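Local atomic coordinates of mandelate racemase / muconate lactonizing enzyme, C-terminal domain protein (Pseudovibrio sp. JE062, PDB entry 4JHM), a protein that belongs to the enolase superfamily, pairing an N-terminal alpha/beta capping domain with a C-terminal barrel of the TIM type. Residues N81-G93 with K104-G116. Numbering follows the deposited sequence.
Sequences NPLMTQELNNWLG and KSPIDIAAWDIKG
Lys104 reaches along the last turn of helix 85-92, its chain extended beyond CG, and its NZ makes a weak hydrogen bond to Leu92 O, 3.1 Å away; Arg95 O is the stronger acceptor. A long cationic side chain suits this place, where backbone carbonyls can accept from a side chain. One turn on, Ile107 offers branched apolar surface: its CD1 lies 4.0 Å from Leu92 CD2, while its CG2 lies by Leu88 CD2, and helix 65-73 packs on the same residue through Leu70 and Ile73. Asp108 turns its carboxylate to Asn89. Asn89 ND2 donates a hydrogen bond to Asp108 OD2 (2.8 Å), with the acceptor in the Asn89 amide plane but the donor above the carboxylate plane, the two planes being almost perpendicular (85°). Thr280 also bonds this oxygen, tying the pair to helix 279-291. Ala111 sits where Pro82 comes closest, and its small CB lets the backbones approach while touching Leu88 CD2 at 3.9 Å. Trp112 lays its indole under Thr85, whose CG2 stands 3.8 Å from the centroid of the five-membered ring, nearly on its normal, in a CH-pi contact; the indole NE1 is hydrogen-bonded to Thr280 OG1, the hydroxyl that also serves Asp108. Ile114 packs on Pro82 and Leu83 and also on Leu42 and Thr44 of strand 34-44. Lys115 lays its aliphatic part against Leu83 CD2, then bends at chi3 (-69°), and its NZ donates a hydrogen bond to Thr85 OG1 (3.2 Å). The same NZ bonds Met125 O and Gly128 O of the second subunit. This antiparallel helix pair of the capping domain thus has an apolar centre flanked by polar links, and Lys115, gripped by neutral oxygens from both chains, joins intrachain packing to the subunit interface.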
loop_
_atom_site.group_PDB
_atom_site.type_symbol
_atom_site.label_atom_id
_atom_site.label_comp_id
_atom_site.label_asym_id
_atom_site.label_seq_id
_atom_site.Cartn_x
_atom_site.Cartn_y
_atom_site.Cartn_z
ATOM N N ASN A 81 40.623 12.927 21.042
ATOM C CA ASN A 81 40.600 11.930 22.105
ATOM C C ASN A 81 39.974 10.631 21.609
ATOM O O ASN A 81 38.774 10.572 21.365
ATOM C CB ASN A 81 39.827 12.459 23.314
ATOM C CG ASN A 81 39.844 11.497 24.490
ATOM O OD1 ASN A 81 40.207 10.329 24.353
ATOM N ND2 ASN A 81 39.446 11.987 25.655
ATOM N N PRO A 82 40.790 9.575 21.474
ATOM C CA PRO A 82 40.333 8.324 20.868
ATOM C C PRO A 82 39.267 7.593 21.674
ATOM O O PRO A 82 38.648 6.664 21.162
ATOM C CB PRO A 82 41.611 7.481 20.807
ATOM C CG PRO A 82 42.469 8.012 21.901
ATOM C CD PRO A 82 42.181 9.483 21.952
ATOM N N LEU A 83 39.062 7.998 22.922
ATOM C CA LEU A 83 38.103 7.326 23.793
ATOM C C LEU A 83 36.668 7.767 23.509
ATOM O O LEU A 83 35.716 7.069 23.857
ATOM C CB LEU A 83 38.449 7.584 25.261
ATOM C CG LEU A 83 39.790 7.015 25.726
ATOM C CD1 LEU A 83 40.131 7.550 27.105
ATOM C CD2 LEU A 83 39.772 5.493 25.721
HETATM N N MSE A 84 36.519 8.928 22.881
HETATM C CA MSE A 84 35.208 9.433 22.489
HETATM C C MSE A 84 34.925 8.948 21.098
HETATM O O MSE A 84 34.969 9.722 20.144
HETATM C CB MSE A 84 35.225 10.955 22.545
HETATM C CG MSE A 84 35.718 11.435 23.906
HETATM SE SE MSE A 84 34.367 11.007 25.277
HETATM C CE MSE A 84 33.441 12.746 25.281
ATOM N N THR A 85 34.620 7.656 20.985
ATOM C CA THR A 85 34.514 6.966 19.694
ATOM C C THR A 85 33.355 7.433 18.808
ATOM O O THR A 85 33.404 7.280 17.586
ATOM C CB THR A 85 34.374 5.441 19.887
ATOM O OG1 THR A 85 33.230 5.158 20.701
ATOM C CG2 THR A 85 35.609 4.862 20.545
ATOM N N GLN A 86 32.308 7.980 19.414
ATOM C CA GLN A 86 31.161 8.442 18.644
ATOM C C GLN A 86 31.428 9.832 18.083
ATOM O O GLN A 86 31.026 10.147 16.961
ATOM C CB GLN A 86 29.898 8.447 19.502
ATOM C CG GLN A 86 28.679 9.024 18.800
ATOM C CD GLN A 86 28.404 8.357 17.464
ATOM O OE1 GLN A 86 28.093 7.167 17.406
ATOM N NE2 GLN A 86 28.511 9.125 16.383
ATOM N N GLU A 87 32.104 10.664 18.869
ATOM C CA GLU A 87 32.471 12.003 18.422
ATOM C C GLU A 87 33.542 11.920 17.338
ATOM O O GLU A 87 33.569 12.743 16.423
ATOM C CB GLU A 87 32.957 12.849 19.601
ATOM C CG GLU A 87 33.434 14.244 19.221
ATOM C CD GLU A 87 34.889 14.275 18.794
ATOM O OE1 GLU A 87 35.202 14.929 17.773
ATOM O OE2 GLU A 87 35.723 13.641 19.477
ATOM N N LEU A 88 34.419 10.924 17.447
ATOM C CA LEU A 88 35.431 10.668 16.427
ATOM C C LEU A 88 34.758 10.193 15.141
ATOM O O LEU A 88 35.025 10.701 14.054
ATOM C CB LEU A 88 36.418 9.607 16.910
ATOM C CG LEU A 88 37.675 9.431 16.053
ATOM C CD1 LEU A 88 38.530 10.688 16.102
ATOM C CD2 LEU A 88 38.478 8.222 16.506
ATOM N N ASN A 89 33.887 9.201 15.285
ATOM C CA ASN A 89 33.063 8.729 14.189
ATOM C C ASN A 89 32.384 9.908 13.518
ATOM O O ASN A 89 32.435 10.062 12.298
ATOM C CB ASN A 89 32.015 7.757 14.722
ATOM C CG ASN A 89 31.551 6.775 13.678
ATOM O OD1 ASN A 89 30.730 7.101 12.826
ATOM N ND2 ASN A 89 32.074 5.555 13.740
ATOM N N ASN A 90 31.752 10.746 14.329
ATOM C CA ASN A 90 31.140 11.964 13.835
ATOM C C ASN A 90 32.153 12.717 12.985
ATOM O O ASN A 90 31.913 13.011 11.820
ATOM C CB ASN A 90 30.680 12.829 15.010
ATOM C CG ASN A 90 29.626 13.844 14.615
ATOM O OD1 ASN A 90 29.677 15.006 15.021
ATOM N ND2 ASN A 90 28.655 13.406 13.826
ATOM N N TRP A 91 33.303 12.997 13.580
ATOM C CA TRP A 91 34.379 13.707 12.902
ATOM C C TRP A 91 34.788 13.028 11.584
ATOM O O TRP A 91 35.032 13.699 10.586
ATOM C CB TRP A 91 35.571 13.810 13.852
ATOM C CG TRP A 91 36.706 14.634 13.362
ATOM C CD1 TRP A 91 36.880 15.974 13.535
ATOM C CD2 TRP A 91 37.854 14.168 12.647
ATOM N NE1 TRP A 91 38.060 16.375 12.958
ATOM C CE2 TRP A 91 38.675 15.284 12.405
ATOM C CE3 TRP A 91 38.263 12.914 12.182
ATOM C CZ2 TRP A 91 39.882 15.186 11.716
ATOM C CZ3 TRP A 91 39.459 12.819 11.499
ATOM C CH2 TRP A 91 40.256 13.948 11.274
ATOM N N LEU A 92 34.845 11.698 11.583
ATOM C CA LEU A 92 35.279 10.940 10.406
ATOM C C LEU A 92 34.289 11.010 9.248
ATOM O O LEU A 92 34.690 11.023 8.083
ATOM C CB LEU A 92 35.519 9.475 10.775
ATOM C CG LEU A 92 36.774 9.229 11.614
ATOM C CD1 LEU A 92 36.806 7.797 12.136
ATOM C CD2 LEU A 92 38.035 9.547 10.815
ATOM N N GLY A 93 33.000 11.048 9.573
ATOM C CA GLY A 93 31.954 11.142 8.559
ATOM C C GLY A 93 31.913 12.484 7.840
ATOM O O GLY A 93 31.175 12.648 6.869
ATOM N N LYS A 104 37.833 4.650 6.448
ATOM C CA LYS A 104 37.683 5.253 7.772
ATOM C C LYS A 104 37.457 4.213 8.871
ATOM O O LYS A 104 37.683 4.495 10.049
ATOM C CB LYS A 104 36.523 6.251 7.764
ATOM C CG LYS A 104 36.706 7.401 6.785
ATOM C CD LYS A 104 35.396 8.128 6.513
ATOM C CE LYS A 104 35.583 9.247 5.502
ATOM N NZ LYS A 104 34.296 9.918 5.167
ATOM N N SER A 105 37.029 3.016 8.485
ATOM C CA SER A 105 36.698 1.967 9.448
ATOM C C SER A 105 37.854 1.607 10.382
ATOM O O SER A 105 37.645 1.413 11.576
ATOM C CB SER A 105 36.200 0.713 8.725
ATOM O OG SER A 105 34.935 0.947 8.119
ATOM N N PRO A 106 39.082 1.517 9.850
ATOM C CA PRO A 106 40.209 1.145 10.715
ATOM C C PRO A 106 40.521 2.173 11.809
ATOM O O PRO A 106 40.990 1.805 12.885
ATOM C CB PRO A 106 41.387 1.035 9.739
ATOM C CG PRO A 106 40.781 0.929 8.380
ATOM C CD PRO A 106 39.495 1.692 8.450
ATOM N N ILE A 107 40.266 3.449 11.537
ATOM C CA ILE A 107 40.555 4.494 12.512
ATOM C C ILE A 107 39.577 4.393 13.676
ATOM O O ILE A 107 39.980 4.426 14.833
ATOM C CB ILE A 107 40.471 5.905 11.892
ATOM C CG1 ILE A 107 41.393 6.009 10.671
ATOM C CG2 ILE A 107 40.841 6.962 12.923
ATOM C CD1 ILE A 107 41.062 7.162 9.747
ATOM N N ASP A 108 38.290 4.269 13.373
ATOM C CA ASP A 108 37.289 4.095 14.421
ATOM C C ASP A 108 37.622 2.854 15.239
ATOM O O ASP A 108 37.602 2.878 16.471
ATOM C CB ASP A 108 35.888 3.968 13.817
ATOM C CG ASP A 108 34.850 3.502 14.829
ATOM O OD1 ASP A 108 34.788 2.283 15.102
ATOM O OD2 ASP A 108 34.090 4.355 15.341
ATOM N N ILE A 109 37.943 1.773 14.539
ATOM C CA ILE A 109 38.233 0.499 15.174
ATOM C C ILE A 109 39.422 0.623 16.119
ATOM O O ILE A 109 39.397 0.107 17.237
ATOM C CB ILE A 109 38.508 -0.586 14.117
ATOM C CG1 ILE A 109 37.207 -0.959 13.401
ATOM C CG2 ILE A 109 39.117 -1.822 14.762
ATOM C CD1 ILE A 109 37.410 -1.673 12.085
ATOM N N ALA A 110 40.455 1.322 15.663
ATOM C CA ALA A 110 41.666 1.510 16.451
ATOM C C ALA A 110 41.391 2.280 17.744
ATOM O O ALA A 110 42.115 2.130 18.729
ATOM C CB ALA A 110 42.719 2.227 15.623
ATOM N N ALA A 111 40.352 3.108 17.739
ATOM C CA ALA A 111 39.979 3.850 18.938
ATOM C C ALA A 111 39.343 2.913 19.953
ATOM O O ALA A 111 39.624 3.000 21.148
ATOM C CB ALA A 111 39.030 4.983 18.595
ATOM N N TRP A 112 38.487 2.015 19.473
ATOM C CA TRP A 112 37.860 1.024 20.345
ATOM C C TRP A 112 38.913 0.097 20.960
ATOM O O TRP A 112 38.790 -0.303 22.116
ATOM C CB TRP A 112 36.810 0.208 19.583
ATOM C CG TRP A 112 35.459 0.864 19.515
ATOM C CD1 TRP A 112 34.935 1.542 18.458
ATOM C CD2 TRP A 112 34.464 0.901 20.548
ATOM N NE1 TRP A 112 33.678 1.998 18.763
ATOM C CE2 TRP A 112 33.365 1.620 20.041
ATOM C CE3 TRP A 112 34.395 0.397 21.852
ATOM C CZ2 TRP A 112 32.211 1.848 20.789
ATOM C CZ3 TRP A 112 33.250 0.625 22.596
ATOM C CH2 TRP A 112 32.174 1.345 22.063
ATOM N N ASP A 113 39.944 -0.231 20.185
ATOM C CA ASP A 113 41.030 -1.087 20.662
ATOM C C ASP A 113 41.748 -0.450 21.857
ATOM O O ASP A 113 42.054 -1.122 22.845
ATOM C CB ASP A 113 42.028 -1.356 19.525
ATOM C CG ASP A 113 43.122 -2.346 19.913
ATOM O OD1 ASP A 113 42.881 -3.229 20.766
ATOM O OD2 ASP A 113 44.229 -2.246 19.348
ATOM N N ILE A 114 42.013 0.850 21.747
ATOM C CA ILE A 114 42.652 1.619 22.808
ATOM C C ILE A 114 41.757 1.684 24.039
ATOM O O ILE A 114 42.229 1.516 25.168
ATOM C CB ILE A 114 42.978 3.044 22.326
ATOM C CG1 ILE A 114 44.283 3.041 21.532
ATOM C CG2 ILE A 114 43.085 4.009 23.495
ATOM C CD1 ILE A 114 44.525 4.313 20.746
ATOM N N LYS A 115 40.467 1.920 23.818
ATOM C CA LYS A 115 39.494 1.997 24.905
ATOM C C LYS A 115 39.392 0.668 25.646
ATOM O O LYS A 115 39.191 0.642 26.855
ATOM C CB LYS A 115 38.121 2.393 24.357
ATOM C CG LYS A 115 37.016 2.447 25.401
ATOM C CD LYS A 115 35.637 2.498 24.756
ATOM C CE LYS A 115 35.385 3.822 24.051
ATOM N NZ LYS A 115 33.999 3.910 23.506
ATOM N N GLY A 116 39.529 -0.436 24.918
ATOM C CA GLY A 116 39.497 -1.757 25.533
ATOM C C GLY A 116 40.726 -2.000 26.387
ATOM O O GLY A 116 40.632 -2.495 27.512
#